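Local coordinates for pseudoalteromonas arctica PAMC 21717 (Pseudoalteromonas arctica, PDB 5YL7), which cleaves peptide bonds as a cold-active serine protease of the subtilase family, with bound calcium ions in its structure, at residues D145-A150 against I168-G173; W149-S154 against I186-S191; A291-Q296 against V329-A334. All coordinates share one frame; numbering follows the deposited sequence.

Contact 1 (D145-A150 against I168-G173)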
ATOM      1  N   ASP A 145      -1.675   9.711  13.885  1.00  6.67           N
ATOM      2  CA  ASP A 145      -2.730  10.660  13.579  1.00  6.90           C
ATOM      3  C   ASP A 145      -3.320  10.453  12.165  1.00  6.83           C
ATOM      4  O   ASP A 145      -4.494  10.622  11.906  1.00  6.58           O
ATOM      5  CB  ASP A 145      -2.253  12.069  13.820  1.00  8.01           C
ATOM      6  CG  ASP A 145      -2.158  12.436  15.266  1.00  8.48           C
ATOM      7  OD1 ASP A 145      -2.793  11.739  16.115  1.00 10.73           O
ATOM      8  OD2 ASP A 145      -1.546  13.488  15.549  1.00  9.54           O
ATOM      9  N   GLY A 146      -2.411  10.048  11.241  1.00  5.84           N
ATOM     10  CA  GLY A 146      -2.882   9.683   9.935  1.00  5.71           C
ATOM     11  C   GLY A 146      -3.888   8.526   9.892  1.00  5.67           C
ATOM     12  O   GLY A 146      -4.871   8.561   9.184  1.00  6.18           O
ATOM     13  N   ILE A 147      -3.543   7.508  10.711  1.00  5.48           N
ATOM     14  CA  ILE A 147      -4.449   6.332  10.827  1.00  5.71           C
ATOM     15  C   ILE A 147      -5.799   6.776  11.380  1.00  6.25           C
ATOM     16  O   ILE A 147      -6.848   6.455  10.809  1.00  6.10           O
ATOM     17  CB  ILE A 147      -3.846   5.290  11.769  1.00  5.64           C
ATOM     18  CG1 ILE A 147      -2.519   4.689  11.169  1.00  6.20           C
ATOM     19  CG2 ILE A 147      -4.831   4.238  12.150  1.00  5.93           C
ATOM     20  CD1 ILE A 147      -1.696   3.881  12.153  1.00  6.34           C
ATOM     21  N   ILE A 148      -5.742   7.560  12.442  1.00  5.91           N
ATOM     22  CA  ILE A 148      -7.020   8.047  13.055  1.00  6.35           C
ATOM     23  C   ILE A 148      -7.854   8.836  12.045  1.00  6.13           C
ATOM     24  O   ILE A 148      -9.032   8.526  11.806  1.00  6.30           O
ATOM     25  CB  ILE A 148      -6.689   8.898  14.298  1.00  6.80           C
ATOM     26  CG1 ILE A 148      -6.066   8.032  15.382  1.00  7.15           C
ATOM     27  CG2 ILE A 148      -7.984   9.603  14.809  1.00  7.47           C
ATOM     28  CD1 ILE A 148      -5.353   8.840  16.419  1.00  8.21           C
ATOM     29  N   TRP A 149      -7.195   9.840  11.444  1.00  5.53           N
ATOM     30  CA  TRP A 149      -7.947  10.717  10.517  1.00  6.05           C
ATOM     31  C   TRP A 149      -8.486   9.951   9.314  1.00  6.09           C
ATOM     32  O   TRP A 149      -9.570  10.194   8.809  1.00  6.74           O
ATOM     33  CB  TRP A 149      -7.030  11.901  10.115  1.00  6.24           C
ATOM     34  CG  TRP A 149      -7.702  12.919   9.238  1.00  6.46           C
ATOM     35  CD1 TRP A 149      -8.496  13.989   9.665  1.00  7.78           C
ATOM     36  CD2 TRP A 149      -7.705  12.979   7.811  1.00  6.94           C
ATOM     37  NE1 TRP A 149      -8.907  14.671   8.565  1.00  8.85           N
ATOM     38  CE2 TRP A 149      -8.499  14.082   7.416  1.00  7.26           C
ATOM     39  CE3 TRP A 149      -7.144  12.193   6.813  1.00  6.91           C
ATOM     40  CZ2 TRP A 149      -8.665  14.436   6.099  1.00  8.40           C
ATOM     41  CZ3 TRP A 149      -7.384  12.553   5.505  1.00  7.69           C
ATOM     42  CH2 TRP A 149      -8.146  13.655   5.164  1.00  7.29           C
ATOM     43  N   ALA A 150      -7.645   9.055   8.766  1.00  5.25           N
ATOM     44  CA  ALA A 150      -7.998   8.301   7.585  1.00  5.40           C
ATOM     45  C   ALA A 150      -9.271   7.526   7.806  1.00  5.60           C
ATOM     46  O   ALA A 150     -10.082   7.342   6.888  1.00  6.16           O
ATOM     47  CB  ALA A 150      -6.940   7.316   7.238  1.00  5.43           C
ATOM     48  N   ILE A 168      -7.158   1.005   5.063  1.00  4.37           N
ATOM     49  CA  ILE A 168      -5.878   1.752   5.188  1.00  4.71           C
ATOM     50  C   ILE A 168      -4.812   0.856   4.660  1.00  4.92           C
ATOM     51  O   ILE A 168      -4.711  -0.341   5.023  1.00  5.78           O
ATOM     52  CB  ILE A 168      -5.615   2.131   6.628  1.00  4.98           C
ATOM     53  CG1 ILE A 168      -6.498   3.363   7.022  1.00  5.71           C
ATOM     54  CG2 ILE A 168      -4.179   2.385   6.930  1.00  5.58           C
ATOM     55  CD1 ILE A 168      -6.585   3.567   8.501  1.00  6.80           C
ATOM     56  N   ASN A 169      -3.923   1.418   3.849  1.00  4.41           N
ATOM     57  CA  ASN A 169      -2.644   0.788   3.446  1.00  4.61           C
ATOM     58  C   ASN A 169      -1.487   1.502   4.061  1.00  4.48           C
ATOM     59  O   ASN A 169      -1.343   2.728   3.907  1.00  5.42           O
ATOM     60  CB  ASN A 169      -2.529   0.782   1.902  1.00  4.81           C
ATOM     61  CG  ASN A 169      -1.332   0.015   1.443  1.00  4.91           C
ATOM     62  OD1 ASN A 169      -1.408  -1.192   1.221  1.00  6.33           O
ATOM     63  ND2 ASN A 169      -0.148   0.696   1.366  1.00  5.67           N
ATOM     64  N   MET A 170      -0.628   0.777   4.765  1.00  4.75           N
ATOM     65  CA  MET A 170       0.628   1.307   5.322  1.00  5.18           C
ATOM     66  C   MET A 170       1.745   0.476   4.795  1.00  4.78           C
ATOM     67  O   MET A 170       2.197  -0.569   5.337  1.00  5.87           O
ATOM     68  CB  MET A 170       0.687   1.268   6.869  1.00  6.59           C
ATOM     69  CG  MET A 170      -0.202   2.408   7.430  1.00  8.20           C
ATOM     70  SD  MET A 170       0.105   2.677   9.223  1.00 12.95           S
ATOM     71  CE  MET A 170      -0.891   1.625   9.316  1.00  4.41           C
ATOM     72  N   SER A 171       2.402   0.995   3.751  1.00  5.13           N
ATOM     73  CA  SER A 171       3.619   0.412   3.124  1.00  5.78           C
ATOM     74  C   SER A 171       4.805   1.079   3.763  1.00  6.73           C
ATOM     75  O   SER A 171       5.546   1.862   3.120  1.00  9.36           O
ATOM     76  CB  SER A 171       3.556   0.647   1.642  1.00  5.32           C
ATOM     77  OG  SER A 171       2.644  -0.217   1.027  1.00  5.31           O
ATOM     78  N   LEU A 172       5.007   0.887   5.045  1.00  6.41           N
ATOM     79  CA  LEU A 172       6.006   1.599   5.869  1.00  7.14           C
ATOM     80  C   LEU A 172       6.294   0.829   7.097  1.00  8.52           C
ATOM     81  O   LEU A 172       5.511  -0.094   7.466  1.00  8.81           O
ATOM     82  CB  LEU A 172       5.509   3.049   6.156  1.00  8.71           C
ATOM     83  CG  LEU A 172       4.216   3.137   6.991  1.00  9.10           C
ATOM     84  CD1 LEU A 172       4.441   2.902   8.507  1.00 11.78           C
ATOM     85  CD2 LEU A 172       3.508   4.472   6.862  1.00 11.08           C
ATOM     86  N   GLY A 173       7.389   1.116   7.732  1.00  7.81           N
ATOM     87  CA  GLY A 173       7.659   0.504   9.035  1.00 10.22           C
ATOM     88  C   GLY A 173       9.053   0.723   9.517  1.00 10.41           C
ATOM     89  O   GLY A 173       9.837   1.494   8.944  1.00 12.28           O
TER
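Ala-150, whose methyl rests on Ile-168, is tied into its helix by a bond from its N to Gly-146 O at 2.8 Å, and it makes a further backbone bond to Ala-165. Its CB lies 4.0 Å from Ile-168 CD1, and the same CD1 sits 3.7 Å from the carbonyl O of Ile-147. No hydrogen bond crosses between helix and strand; side-chain carbons and the methionine sulfur meet by packing, and one methyl lies near a backbone carbonyl. Ile-147 does two jobs with its two branches. With chi1 at -65°, CG2 lies anti to the backbone N and faces Ile-168 CD1 at 4.1 Å, while CG1 lies beside the N and carries CD1 on to Met-170. There CD1 touches Met-170 SD at 3.6 Å. The methionine chain bends at chi3, and its thioether end lies across the isoleucine at about a right angle. Replacing Ile-147 with an alanine would probably leave the Met-170 thioether without its cover from the helix and free it to turn, besides opening a gap beside Ile-168. The helix and strand segments run nearly antiparallel, at 162° with axes 10.0 Å apart, the spacing of a helix laid on a sheet through side chains. Ile-168 and Met-170, alternate residues of the strand, both face helix 140-150, whereas Asn-169 between them turns to helix 280-297. Leu-40 of strand 36-41 touches Ile-147 and Met-170, Ala-38 touches Ala-150, and helix 180-191 closes in with Ala-189 against both isoleucines.

Contact 2 (W149-S154 against I186-S191)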
ATOM      1  N   TRP A 149      -7.195   9.840  11.444  1.00  5.53           N
ATOM      2  CA  TRP A 149      -7.947  10.717  10.517  1.00  6.05           C
ATOM      3  C   TRP A 149      -8.486   9.951   9.314  1.00  6.09           C
ATOM      4  O   TRP A 149      -9.570  10.194   8.809  1.00  6.74           O
ATOM      5  CB  TRP A 149      -7.030  11.901  10.115  1.00  6.24           C
ATOM      6  CG  TRP A 149      -7.702  12.919   9.238  1.00  6.46           C
ATOM      7  CD1 TRP A 149      -8.496  13.989   9.665  1.00  7.78           C
ATOM      8  CD2 TRP A 149      -7.705  12.979   7.811  1.00  6.94           C
ATOM      9  NE1 TRP A 149      -8.907  14.671   8.565  1.00  8.85           N
ATOM     10  CE2 TRP A 149      -8.499  14.082   7.416  1.00  7.26           C
ATOM     11  CE3 TRP A 149      -7.144  12.193   6.813  1.00  6.91           C
ATOM     12  CZ2 TRP A 149      -8.665  14.436   6.099  1.00  8.40           C
ATOM     13  CZ3 TRP A 149      -7.384  12.553   5.505  1.00  7.69           C
ATOM     14  CH2 TRP A 149      -8.146  13.655   5.164  1.00  7.29           C
ATOM     15  N   ALA A 150      -7.645   9.055   8.766  1.00  5.25           N
ATOM     16  CA  ALA A 150      -7.998   8.301   7.585  1.00  5.40           C
ATOM     17  C   ALA A 150      -9.271   7.526   7.806  1.00  5.60           C
ATOM     18  O   ALA A 150     -10.082   7.342   6.888  1.00  6.16           O
ATOM     19  CB  ALA A 150      -6.940   7.316   7.238  1.00  5.43           C
ATOM     20  N   SER A 151      -9.471   7.040   9.053  1.00  5.54           N
ATOM     21  CA  SER A 151     -10.648   6.270   9.414  1.00  6.47           C
ATOM     22  C   SER A 151     -11.892   7.114   9.685  1.00  8.26           C
ATOM     23  O   SER A 151     -12.955   6.497   9.970  1.00  9.47           O
ATOM     24  CB  SER A 151     -10.345   5.392  10.596  1.00  6.45           C
ATOM     25  OG  SER A 151     -10.376   6.071  11.838  1.00  7.24           O
ATOM     26  N   GLY A 152     -11.742   8.423   9.728  1.00  7.19           N
ATOM     27  CA  GLY A 152     -12.863   9.310  10.075  1.00  8.37           C
ATOM     28  C   GLY A 152     -12.823   9.669  11.495  1.00  9.91           C
ATOM     29  O   GLY A 152     -13.842  10.262  12.026  1.00 12.04           O
ATOM     30  N   GLY A 153     -11.784   9.413  12.236  1.00  9.70           N
ATOM     31  CA  GLY A 153     -11.664   9.908  13.572  1.00  9.93           C
ATOM     32  C   GLY A 153     -11.148  11.305  13.620  1.00 11.75           C
ATOM     33  O   GLY A 153     -10.625  11.855  12.666  1.00 13.82           O
ATOM     34  N   SER A 154     -11.193  11.902  14.783  1.00 13.89           N
ATOM     35  CA  SER A 154     -10.840  13.300  14.975  1.00 14.39           C
ATOM     36  C   SER A 154      -9.432  13.469  15.496  1.00 13.06           C
ATOM     37  O   SER A 154      -9.028  12.717  16.416  1.00 15.60           O
ATOM     38  CB  SER A 154     -11.885  13.967  15.912  1.00 17.92           C
ATOM     39  OG  SER A 154     -13.150  13.932  15.305  1.00 28.69           O
ATOM     40  N   ILE A 186      -4.680   2.274  15.561  1.00  4.72           N
ATOM     41  CA  ILE A 186      -5.227   1.125  14.905  1.00  5.13           C
ATOM     42  C   ILE A 186      -6.570   0.711  15.510  1.00  5.43           C
ATOM     43  O   ILE A 186      -7.506   0.389  14.792  1.00  5.66           O
ATOM     44  CB  ILE A 186      -4.226  -0.008  14.886  1.00  5.57           C
ATOM     45  CG1 ILE A 186      -3.050   0.399  13.979  1.00  5.97           C
ATOM     46  CG2 ILE A 186      -4.817  -1.353  14.482  1.00  5.55           C
ATOM     47  CD1 ILE A 186      -1.882  -0.554  14.123  1.00  8.28           C
ATOM     48  N   ASN A 187      -6.625   0.686  16.868  1.00  5.47           N
ATOM     49  CA  ASN A 187      -7.881   0.317  17.512  1.00  5.76           C
ATOM     50  C   ASN A 187      -9.006   1.293  17.130  1.00  6.37           C
ATOM     51  O   ASN A 187     -10.098   0.830  16.909  1.00  6.78           O
ATOM     52  CB  ASN A 187      -7.674   0.284  19.011  1.00  6.60           C
ATOM     53  CG  ASN A 187      -6.769  -0.814  19.546  1.00  6.92           C
ATOM     54  OD1 ASN A 187      -6.461  -1.765  18.836  1.00  8.81           O
ATOM     55  ND2 ASN A 187      -6.343  -0.660  20.814  1.00  8.23           N
ATOM     56  N   THR A 188      -8.701   2.547  17.107  1.00  5.55           N
ATOM     57  CA  THR A 188      -9.630   3.576  16.681  1.00  6.64           C
ATOM     58  C   THR A 188     -10.091   3.321  15.226  1.00  6.62           C
ATOM     59  O   THR A 188     -11.300   3.287  14.903  1.00  6.36           O
ATOM     60  CB  THR A 188      -9.077   4.973  16.783  1.00  8.29           C
ATOM     61  OG1 THR A 188      -8.968   5.275  18.203  1.00 13.39           O
ATOM     62  CG2 THR A 188      -9.897   6.028  16.129  1.00  9.72           C
ATOM     63  N   ALA A 189      -9.122   3.101  14.318  1.00  5.62           N
ATOM     64  CA  ALA A 189      -9.521   2.864  12.904  1.00  5.43           C
ATOM     65  C   ALA A 189     -10.429   1.648  12.774  1.00  5.03           C
ATOM     66  O   ALA A 189     -11.486   1.674  12.098  1.00  5.74           O
ATOM     67  CB  ALA A 189      -8.264   2.672  12.072  1.00  6.33           C
ATOM     68  N   ARG A 190     -10.043   0.542  13.440  1.00  5.49           N
ATOM     69  CA  ARG A 190     -10.880  -0.687  13.400  1.00  5.96           C
ATOM     70  C   ARG A 190     -12.275  -0.473  13.951  1.00  6.39           C
ATOM     71  O   ARG A 190     -13.258  -0.905  13.386  1.00  7.38           O
ATOM     72  CB  ARG A 190     -10.209  -1.795  14.212  1.00  6.35           C
ATOM     73  CG  ARG A 190      -8.902  -2.296  13.605  1.00  6.56           C
ATOM     74  CD  ARG A 190      -8.168  -3.157  14.589  1.00  7.01           C
ATOM     75  NE  ARG A 190      -8.966  -4.196  15.217  1.00  7.97           N
ATOM     76  CZ  ARG A 190      -9.413  -5.266  14.609  1.00  8.54           C
ATOM     77  NH1 ARG A 190      -9.000  -5.592  13.420  1.00  8.50           N
ATOM     78  NH2 ARG A 190     -10.334  -6.050  15.137  1.00 10.80           N
ATOM     79  N   SER A 191     -12.364   0.364  15.000  1.00  6.60           N
ATOM     80  CA  SER A 191     -13.712   0.638  15.674  1.00  7.29           C
ATOM     81  C   SER A 191     -14.559   1.471  14.743  1.00  6.94           C
ATOM     82  O   SER A 191     -15.801   1.432  14.805  1.00  8.41           O
ATOM     83  CB  SER A 191     -13.444   1.393  16.938  1.00  9.03           C
ATOM     84  OG  SER A 191     -13.108   2.760  16.750  1.00 12.93           O
TER
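Ser-151, at the turn that ends helix 140-150, brings its backbone to within 5.0 Å of helix 180-191, measured from Ser-151 CA to Ala-189 CA. The turn is a Schellman motif: Gly-152 takes a positive phi of 97°, its N bonds back to Trp-149 O at 2.9 Å, and Gly-153 N probably closes the outer bond to Ile-148 O. A glycine suits the positive phi, since a side chain at Gly-152 would press on the carbonyl before it.

The side chain of Ser-151 then does the touching. Its CB meets Ala-189 CB at 3.7 Å, and both CB and OG lie about as close to Ala-189 CA, OG at 3.5 Å, so the serine lies over the alanine's backbone as well as its methyl. The hydroxyl is held between the backbone N and the carbonyl carbon of its own residue, chi1 79°, a turn that lets it reach back to Ile-148 O. Thr-188 flanks the pair: its CG2 is 4.3 Å from Ser-151 OG. Gly-153 makes no close contact, but a CB at that position would come near the Thr-188 methyl. Within helix 180-191, Ser-191 OG, three residues on from Thr-188, donates to Thr-188 O at 2.6 Å.

No hydrogen bond crosses between the two segments. Ser-151 OG is satisfied by Ile-148 O within its own turn and by Asn-192 ND2, just past helix 180-191. The chemistry is thus that of two small residues letting helix ends approach closely, with the buried hydroxyl paid for beside the interface and the mutual surface left to van der Waals contact, the serine oxygen included.

Contact 3 (A291-Q296 against V329-A334)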
ATOM      1  N   ALA A 291      -8.924  -6.022  -0.401  1.00  5.30           N
ATOM      2  CA  ALA A 291      -9.846  -5.614   0.651  1.00  5.09           C
ATOM      3  C   ALA A 291     -10.931  -4.678   0.124  1.00  5.08           C
ATOM      4  O   ALA A 291     -12.113  -4.815   0.540  1.00  6.48           O
ATOM      5  CB  ALA A 291      -9.052  -4.945   1.784  1.00  5.07           C
ATOM      6  N   ALA A 292     -10.605  -3.768  -0.763  1.00  4.93           N
ATOM      7  CA  ALA A 292     -11.585  -2.929  -1.409  1.00  5.37           C
ATOM      8  C   ALA A 292     -12.508  -3.721  -2.282  1.00  5.61           C
ATOM      9  O   ALA A 292     -13.740  -3.372  -2.309  1.00  6.60           O
ATOM     10  CB  ALA A 292     -10.921  -1.771  -2.169  1.00  5.68           C
ATOM     11  N   LEU A 293     -12.066  -4.713  -3.025  1.00  5.41           N
ATOM     12  CA  LEU A 293     -12.964  -5.562  -3.828  1.00  6.34           C
ATOM     13  C   LEU A 293     -13.932  -6.229  -2.899  1.00  6.49           C
ATOM     14  O   LEU A 293     -15.170  -6.297  -3.194  1.00  7.41           O
ATOM     15  CB  LEU A 293     -12.208  -6.564  -4.659  1.00  6.00           C
ATOM     16  CG  LEU A 293     -11.147  -6.023  -5.583  1.00  6.57           C
ATOM     17  CD1 LEU A 293     -10.566  -7.159  -6.435  1.00  7.00           C
ATOM     18  CD2 LEU A 293     -11.667  -4.892  -6.456  1.00  7.25           C
ATOM     19  N   ILE A 294     -13.477  -6.810  -1.824  1.00  5.76           N
ATOM     20  CA  ILE A 294     -14.316  -7.438  -0.821  1.00  5.79           C
ATOM     21  C   ILE A 294     -15.306  -6.491  -0.323  1.00  6.25           C
ATOM     22  O   ILE A 294     -16.536  -6.874  -0.165  1.00  7.34           O
ATOM     23  CB  ILE A 294     -13.439  -8.023   0.354  1.00  6.16           C
ATOM     24  CG1 ILE A 294     -12.640  -9.192  -0.114  1.00  6.50           C
ATOM     25  CG2 ILE A 294     -14.301  -8.343   1.538  1.00  6.78           C
ATOM     26  CD1 ILE A 294     -11.451  -9.519   0.822  1.00  6.47           C
ATOM     27  N   LYS A 295     -14.982  -5.263   0.028  1.00  6.23           N
ATOM     28  CA  LYS A 295     -15.921  -4.283   0.591  1.00  6.80           C
ATOM     29  C   LYS A 295     -16.961  -3.888  -0.447  1.00  6.81           C
ATOM     30  O   LYS A 295     -18.099  -3.623  -0.008  1.00  8.73           O
ATOM     31  CB  LYS A 295     -15.128  -3.080   1.127  1.00  7.61           C
ATOM     32  CG  LYS A 295     -15.944  -2.117   1.928  1.00  7.95           C
ATOM     33  CD  LYS A 295     -16.398  -2.718   3.235  1.00  9.50           C
ATOM     34  CE  LYS A 295     -17.001  -1.666   4.148  1.00 13.23           C
ATOM     35  NZ  LYS A 295     -17.481  -2.137   5.386  1.00 21.90           N
ATOM     36  N   GLN A 296     -16.669  -3.831  -1.704  1.00  6.50           N
ATOM     37  CA  GLN A 296     -17.730  -3.596  -2.712  1.00  7.29           C
ATOM     38  C   GLN A 296     -18.725  -4.744  -2.670  1.00  8.69           C
ATOM     39  O   GLN A 296     -19.941  -4.533  -2.658  1.00 10.00           O
ATOM     40  CB  GLN A 296     -17.178  -3.460  -4.074  1.00  7.34           C
ATOM     41  CG  GLN A 296     -18.287  -3.208  -5.152  1.00  7.61           C
ATOM     42  CD  GLN A 296     -17.803  -3.359  -6.527  1.00  9.51           C
ATOM     43  OE1 GLN A 296     -16.629  -3.350  -6.871  1.00  9.03           O
ATOM     44  NE2 GLN A 296     -18.720  -3.354  -7.475  1.00 11.89           N
ATOM     45  N   VAL A 329      -2.722 -14.249  -1.617  1.00  4.78           N
ATOM     46  CA  VAL A 329      -4.083 -13.708  -1.826  1.00  5.65           C
ATOM     47  C   VAL A 329      -4.580 -14.010  -3.247  1.00  5.72           C
ATOM     48  O   VAL A 329      -3.826 -13.806  -4.194  1.00  5.70           O
ATOM     49  CB  VAL A 329      -4.094 -12.184  -1.493  1.00  5.74           C
ATOM     50  CG1 VAL A 329      -5.385 -11.521  -1.981  1.00  6.49           C
ATOM     51  CG2 VAL A 329      -3.878 -12.002  -0.029  1.00  6.33           C
ATOM     52  N   ASP A 330      -5.813 -14.491  -3.258  1.00  6.19           N
ATOM     53  CA  ASP A 330      -6.460 -14.860  -4.521  1.00  6.69           C
ATOM     54  C   ASP A 330      -7.672 -13.994  -4.647  1.00  5.85           C
ATOM     55  O   ASP A 330      -8.649 -14.166  -3.971  1.00  6.51           O
ATOM     56  CB  ASP A 330      -6.803 -16.367  -4.474  1.00  7.58           C
ATOM     57  CG  ASP A 330      -7.563 -16.852  -5.646  1.00 10.10           C
ATOM     58  OD1 ASP A 330      -8.152 -16.057  -6.414  1.00  9.13           O
ATOM     59  OD2 ASP A 330      -7.637 -18.125  -5.840  1.00 11.45           O
ATOM     60  N   ALA A 331      -7.520 -12.975  -5.512  1.00  5.83           N
ATOM     61  CA  ALA A 331      -8.604 -11.963  -5.583  1.00  6.12           C
ATOM     62  C   ALA A 331      -9.928 -12.598  -5.956  1.00  6.43           C
ATOM     63  O   ALA A 331     -10.969 -12.202  -5.442  1.00  7.08           O
ATOM     64  CB  ALA A 331      -8.253 -10.909  -6.580  1.00  6.49           C
ATOM     65  N   ALA A 332      -9.901 -13.472  -6.933  1.00  6.32           N
ATOM     66  CA  ALA A 332     -11.184 -14.107  -7.395  1.00  6.71           C
ATOM     67  C   ALA A 332     -11.874 -14.874  -6.315  1.00  6.39           C
ATOM     68  O   ALA A 332     -13.098 -14.731  -6.075  1.00  8.52           O
ATOM     69  CB  ALA A 332     -10.941 -14.965  -8.594  1.00  7.95           C
ATOM     70  N   ALA A 333     -11.069 -15.669  -5.555  1.00  6.99           N
ATOM     71  CA  ALA A 333     -11.649 -16.442  -4.475  1.00  6.59           C
ATOM     72  C   ALA A 333     -12.168 -15.596  -3.333  1.00  6.96           C
ATOM     73  O   ALA A 333     -13.167 -15.866  -2.702  1.00  7.87           O
ATOM     74  CB  ALA A 333     -10.660 -17.489  -3.977  1.00  7.11           C
ATOM     75  N   ALA A 334     -11.436 -14.500  -3.005  1.00  6.97           N
ATOM     76  CA  ALA A 334     -11.858 -13.590  -2.015  1.00  6.83           C
ATOM     77  C   ALA A 334     -13.193 -12.900  -2.361  1.00  6.90           C
ATOM     78  O   ALA A 334     -14.040 -12.796  -1.519  1.00  7.07           O
ATOM     79  CB  ALA A 334     -10.740 -12.526  -1.754  1.00  7.46           C
TER
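Leu-293 and Ile-294 of helix 280-297 meet the first turn of the C-terminal helix 331-338, a helix-to-helix contact on the flank of the subtilisin-like fold. Along the first segment, Ala-291 turns its methyl from this partner and onto Ile-306 of helix 303-312. Leu-293 is the first to reach across: its CB points toward the other helix, and its CD1 comes to 4.4 Å from Ala-331 CB, a light touch, with Leu-23 of helix 23-27 also against the leucine. Ile-294 follows and makes the firmer contact. Its CG1 lies beside the backbone N and anti to the carbonyl carbon, chi1 -69°, and the extended branch ends with CD1 at 4.0 Å from Ala-334 CB. CG1 itself passes 4.1 Å from Ala-334 O, so the branch brushes the alanine's carbonyl as well as its methyl. Past them, Lys-295 and Gln-296 turn to other parts of the chain: Lys-295 NZ is hydrogen-bonded to the carbonyls of Pro-299 and Ala-301, and Gln-296 OE1 takes the N-H groups of Thr-31 and Gly-32.

On the other side the two alanines stand one helical turn apart, and such small residues let the longer side chains of Leu-293 and Ile-294 come in over them, while Val-290 touches both methyls. The start of their helix is fixed by Asp-330 at the N-cap. Asn-22 ND2 also donates to its OD1, and Ala-333 N reaches that oxygen at 3.1 Å, nearly straight at 169°, from above the carboxylate plane.

In the fold
Contacts 1 and 2 are neighbours, their centres 9 Å apart. They share Trp-149 and Ala-150 on helix 140-150, and they touch where Ile-147 CG2 packs on Ala-189 CB. Together they bind that helix to the central parallel sheet, through strand 167-170, and to helix 180-191, which follows the strand in the chain. Contact 3 comes later in sequence and lies apart, with centres 20 Å from contact 1 and 22 Å from contact 2, touching neither. It joins helix 280-297, on the other face of strand 167-170, to the C-terminal helix. The contacts thus pack helices on both faces of the sheet, contacts 1 and 2 from one side and contact 3 within the helices of the other.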